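D-glyceraldehyde dehydrogenase (NADP(+)) (Thermoplasma acidophilum, PDB 5IZD) catalyses the NADP-dependent oxidation of D-glyceraldehyde to glycerate in the non-phosphorylated Entner-Doudoroff pathway. Local coordinates at residues L145-F150 with T222-T227. Sequence-based numbering, arbitrary orientation.
With NAP (NADP nicotinamide-adenine-dinucleotide phosphate), chain I.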
ATOM      1  N   LEU A 145      -7.778 -12.523 -24.916  1.00 28.49           N
ATOM      2  CA  LEU A 145      -8.832 -13.284 -25.556  1.00 29.07           C
ATOM      3  C   LEU A 145     -10.137 -12.662 -25.099  1.00 28.99           C
ATOM      4  O   LEU A 145     -10.493 -12.752 -23.898  1.00 28.91           O
ATOM      5  CB  LEU A 145      -8.779 -14.771 -25.192  1.00 29.24           C
ATOM      6  CG  LEU A 145      -7.514 -15.503 -25.583  1.00 29.59           C
ATOM      7  CD1 LEU A 145      -7.445 -16.813 -24.813  1.00 29.65           C
ATOM      8  CD2 LEU A 145      -7.393 -15.737 -27.045  1.00 30.43           C
ATOM      9  N   THR A 146     -10.846 -12.008 -26.019  1.00 29.19           N
ATOM     10  CA  THR A 146     -12.031 -11.216 -25.642  1.00 29.04           C
ATOM     11  C   THR A 146     -13.324 -11.886 -26.080  1.00 29.15           C
ATOM     12  O   THR A 146     -13.357 -12.617 -27.113  1.00 29.48           O
ATOM     13  CB  THR A 146     -11.967  -9.731 -26.109  1.00 29.24           C
ATOM     14  OG1 THR A 146     -11.703  -9.648 -27.499  1.00 29.64           O
ATOM     15  CG2 THR A 146     -10.853  -9.042 -25.373  1.00 29.21           C
ATOM     16  N   PRO A 147     -14.395 -11.683 -25.281  1.00 28.76           N
ATOM     17  CA  PRO A 147     -15.716 -12.219 -25.646  1.00 28.84           C
ATOM     18  C   PRO A 147     -16.575 -11.294 -26.558  1.00 29.12           C
ATOM     19  O   PRO A 147     -16.168 -10.180 -26.914  1.00 29.25           O
ATOM     20  CB  PRO A 147     -16.371 -12.397 -24.301  1.00 28.33           C
ATOM     21  CG  PRO A 147     -15.869 -11.229 -23.539  1.00 28.19           C
ATOM     22  CD  PRO A 147     -14.465 -10.933 -24.014  1.00 28.30           C
ATOM     23  N   TRP A 148     -17.749 -11.769 -26.940  1.00 29.21           N
ATOM     24  CA  TRP A 148     -18.605 -11.025 -27.875  1.00 29.71           C
ATOM     25  C   TRP A 148     -19.560 -10.080 -27.151  1.00 29.77           C
ATOM     26  O   TRP A 148     -20.122  -9.156 -27.803  1.00 30.07           O
ATOM     27  CB  TRP A 148     -19.435 -11.981 -28.785  1.00 29.92           C
ATOM     28  CG  TRP A 148     -20.111 -13.100 -28.023  1.00 29.76           C
ATOM     29  CD1 TRP A 148     -19.636 -14.355 -27.845  1.00 29.84           C
ATOM     30  CD2 TRP A 148     -21.326 -13.018 -27.278  1.00 29.50           C
ATOM     31  NE1 TRP A 148     -20.500 -15.084 -27.075  1.00 29.79           N
ATOM     32  CE2 TRP A 148     -21.542 -14.269 -26.697  1.00 29.63           C
ATOM     33  CE3 TRP A 148     -22.265 -12.022 -27.083  1.00 29.45           C
ATOM     34  CZ2 TRP A 148     -22.681 -14.550 -25.887  1.00 29.49           C
ATOM     35  CZ3 TRP A 148     -23.374 -12.280 -26.259  1.00 29.38           C
ATOM     36  CH2 TRP A 148     -23.587 -13.546 -25.699  1.00 29.35           C
ATOM     37  N   ASN A 149     -19.799 -10.303 -25.861  1.00 29.51           N
ATOM     38  CA  ASN A 149     -20.893  -9.625 -25.207  1.00 29.70           C
ATOM     39  C   ASN A 149     -20.645  -8.132 -24.955  1.00 30.03           C
ATOM     40  O   ASN A 149     -21.572  -7.332 -25.114  1.00 30.05           O
ATOM     41  CB  ASN A 149     -21.340 -10.397 -23.984  1.00 29.47           C
ATOM     42  CG  ASN A 149     -20.305 -10.371 -22.830  1.00 29.22           C
ATOM     43  OD1 ASN A 149     -19.086 -10.278 -23.046  1.00 29.18           O
ATOM     44  ND2 ASN A 149     -20.807 -10.409 -21.601  1.00 29.02           N
ATOM     45  N   PHE A 150     -19.399  -7.758 -24.588  1.00 30.32           N
ATOM     46  CA  PHE A 150     -18.958  -6.362 -24.486  1.00 30.65           C
ATOM     47  C   PHE A 150     -17.714  -6.278 -25.344  1.00 30.85           C
ATOM     48  O   PHE A 150     -16.564  -6.158 -24.837  1.00 30.46           O
ATOM     49  CB  PHE A 150     -18.734  -5.929 -23.035  1.00 30.72           C
ATOM     50  CG  PHE A 150     -20.014  -5.914 -22.250  1.00 30.84           C
ATOM     51  CD1 PHE A 150     -20.901  -4.835 -22.373  1.00 31.42           C
ATOM     52  CD2 PHE A 150     -20.414  -7.025 -21.551  1.00 30.71           C
ATOM     53  CE1 PHE A 150     -22.156  -4.853 -21.752  1.00 31.66           C
ATOM     54  CE2 PHE A 150     -21.668  -7.062 -20.948  1.00 31.08           C
ATOM     55  CZ  PHE A 150     -22.539  -5.975 -21.043  1.00 31.35           C
ATOM     56  N   THR A 222      -4.889 -13.173 -20.499  1.00 27.10           N
ATOM     57  CA  THR A 222      -6.010 -12.444 -19.978  1.00 26.76           C
ATOM     58  C   THR A 222      -7.250 -12.738 -20.840  1.00 26.97           C
ATOM     59  O   THR A 222      -7.216 -12.540 -22.065  1.00 27.24           O
ATOM     60  CB  THR A 222      -5.715 -10.941 -19.821  1.00 26.61           C
ATOM     61  OG1 THR A 222      -6.843 -10.316 -19.197  1.00 26.41           O
ATOM     62  CG2 THR A 222      -5.396 -10.217 -21.115  1.00 27.06           C
ATOM     63  N   MET A 223      -8.304 -13.274 -20.228  1.00 26.83           N
ATOM     64  CA  MET A 223      -9.428 -13.868 -20.992  1.00 27.31           C
ATOM     65  C   MET A 223     -10.725 -13.664 -20.257  1.00 27.20           C
ATOM     66  O   MET A 223     -10.762 -13.716 -19.008  1.00 26.66           O
ATOM     67  CB  MET A 223      -9.217 -15.368 -21.250  1.00 27.70           C
ATOM     68  CG  MET A 223     -10.404 -16.100 -21.826  1.00 28.25           C
ATOM     69  SD  MET A 223     -11.539 -16.803 -20.618  1.00 28.80           S
ATOM     70  CE  MET A 223     -12.653 -17.815 -21.603  1.00 29.07           C
ATOM     71  N   THR A 224     -11.790 -13.456 -21.024  1.00 27.27           N
ATOM     72  CA  THR A 224     -13.121 -13.394 -20.460  1.00 27.44           C
ATOM     73  C   THR A 224     -14.015 -14.203 -21.393  1.00 27.80           C
ATOM     74  O   THR A 224     -13.825 -14.135 -22.589  1.00 28.07           O
ATOM     75  CB  THR A 224     -13.580 -11.937 -20.275  1.00 27.58           C
ATOM     76  OG1 THR A 224     -12.748 -11.272 -19.316  1.00 27.67           O
ATOM     77  CG2 THR A 224     -15.040 -11.834 -19.826  1.00 27.83           C
ATOM     78  N   GLY A 225     -14.917 -14.996 -20.834  1.00 27.94           N
ATOM     79  CA  GLY A 225     -15.851 -15.846 -21.581  1.00 28.61           C
ATOM     80  C   GLY A 225     -16.476 -16.959 -20.774  1.00 28.85           C
ATOM     81  O   GLY A 225     -16.700 -16.808 -19.537  1.00 29.08           O
ATOM     82  N   SER A 226     -16.683 -18.098 -21.404  1.00 29.31           N
ATOM     83  CA  SER A 226     -17.448 -19.164 -20.786  1.00 29.74           C
ATOM     84  C   SER A 226     -16.583 -20.021 -19.869  1.00 29.74           C
ATOM     85  O   SER A 226     -15.381 -20.105 -19.998  1.00 29.20           O
ATOM     86  CB  SER A 226     -18.079 -20.090 -21.846  1.00 30.30           C
ATOM     87  OG  SER A 226     -17.013 -20.841 -22.420  1.00 30.88           O
ATOM     88  N   THR A 227     -17.247 -20.748 -19.006  1.00 30.34           N
ATOM     89  CA  THR A 227     -16.552 -21.552 -18.006  1.00 30.72           C
ATOM     90  C   THR A 227     -15.697 -22.640 -18.703  1.00 31.19           C
ATOM     91  O   THR A 227     -14.537 -22.826 -18.315  1.00 31.14           O
ATOM     92  CB  THR A 227     -17.543 -22.228 -17.062  1.00 30.92           C
ATOM     93  OG1 THR A 227     -18.486 -21.262 -16.617  1.00 30.68           O
ATOM     94  CG2 THR A 227     -16.795 -22.830 -15.858  1.00 30.97           C
TER
HETATM   95  PA  NAP I 601     -16.009 -18.340 -25.271  1.00 42.11           P
HETATM   96  O1A NAP I 601     -16.008 -19.585 -26.102  1.00 46.04           O
HETATM   97  O2A NAP I 601     -15.588 -18.450 -23.820  1.00 46.71           O
HETATM   98  O5B NAP I 601     -15.094 -17.222 -26.034  1.00 38.53           O
HETATM   99  C5B NAP I 601     -14.241 -16.261 -25.373  1.00 34.31           C
HETATM  100  C4B NAP I 601     -12.939 -16.057 -26.171  1.00 32.31           C
HETATM  101  O4B NAP I 601     -12.127 -17.244 -26.095  1.00 31.06           O
HETATM  102  C3B NAP I 601     -13.187 -15.837 -27.677  1.00 32.09           C
HETATM  103  O3B NAP I 601     -12.161 -14.956 -28.207  1.00 31.70           O
HETATM  104  C2B NAP I 601     -13.041 -17.221 -28.245  1.00 32.28           C
HETATM  105  O2B NAP I 601     -12.830 -17.250 -29.653  1.00 34.08           O
HETATM  106  C1B NAP I 601     -11.874 -17.736 -27.446  1.00 30.88           C
HETATM  107  N9A NAP I 601     -11.703 -19.196 -27.436  1.00 27.38           N
HETATM  108  C8A NAP I 601     -12.622 -20.165 -27.702  1.00 26.94           C
HETATM  109  N7A NAP I 601     -12.108 -21.373 -27.616  1.00 28.49           N
HETATM  110  C5A NAP I 601     -10.780 -21.152 -27.236  1.00 28.35           C
HETATM  111  C6A NAP I 601      -9.720 -22.021 -26.972  1.00 29.52           C
HETATM  112  N6A NAP I 601      -9.834 -23.353 -27.032  1.00 31.70           N
HETATM  113  N1A NAP I 601      -8.529 -21.489 -26.624  1.00 30.61           N
HETATM  114  C2A NAP I 601      -8.398 -20.151 -26.583  1.00 28.96           C
HETATM  115  N3A NAP I 601      -9.356 -19.249 -26.837  1.00 29.17           N
HETATM  116  C4A NAP I 601     -10.535 -19.833 -27.147  1.00 27.12           C
HETATM  117  O3  NAP I 601     -17.473 -17.730 -25.339  1.00 52.78           O
HETATM  118  PN  NAP I 601     -18.789 -18.244 -26.112  1.00 70.41           P
HETATM  119  O1N NAP I 601     -18.566 -18.188 -27.613  1.00 63.76           O
HETATM  120  O2N NAP I 601     -19.980 -17.431 -25.669  1.00 67.93           O
HETATM  121  O5D NAP I 601     -18.951 -19.718 -25.665  1.00 68.93           O
HETATM  122  P2B NAP I 601     -14.080 -17.727 -30.634  1.00 28.93           P
HETATM  123  O1X NAP I 601     -13.511 -17.732 -32.062  1.00 34.61           O
HETATM  124  O2X NAP I 601     -15.143 -16.739 -30.531  1.00 27.51           O
HETATM  125  O3X NAP I 601     -14.522 -19.100 -30.257  1.00 28.38           O
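Leu145 and Met223 pair in parallel at the carboxyl ends of two neighbouring strands. The backbone N of Leu145 binds Thr222 O at 2.9 Å, and Leu145 O receives Thr224 N together with a CA-H...O contact from Met223 CA. On the face that these two side chains share, Leu145 CB packs on Met223 CG at 4.0 Å. With CG anti to the carbonyl carbon (chi1 -61°), Leu145 carries CD1 to within 3.7 Å of NAP N3A, at the N3A-C2A edge of the adenine, while the bent Met223 chain leads its CE away to NAP O2A. Two residues further on, past the end of the strand, the pyrrolidine of Pro147 lies across the backbone of Thr224, its CB 3.5 Å from Thr224 O and its CG against Thr224 CG2.

This is the Rossmann-type cofactor domain of an aldehyde dehydrogenase, where strands 130-145 and 220-224 end in loops that receive the dinucleotide. Thr146 O takes the ribose hydroxyl O3B of NAP. Gly225 passes so close to the phosphate that a CB there would collide with NAP O2A, and Ser226 N, at the N-cap of helix 227-236, gives that oxygen a nearly straight bond of 2.7 Å (177°), where the helix dipole probably adds to the pull on the phosphate. Trp148 holds the second phosphate: its NE1 donates to NAP O2N at 2.8 Å from the ring edge, while Asn149 CB lies over one indole face. A phenylalanine in place of Trp148 would probably leave NAP O2N without this donor and the second phosphate freer to shift.

Further out, Lys158 NZ of helix 153-164 hydrogen-bonds to both Thr222 OG1 and Thr224 OG1, and Thr222 OG1 is also bound to Tyr467 OH. Asn149, the probable transition-state stabilizer, directs ND2 to the oxidised cysteine at position 281 and to Gln279 O.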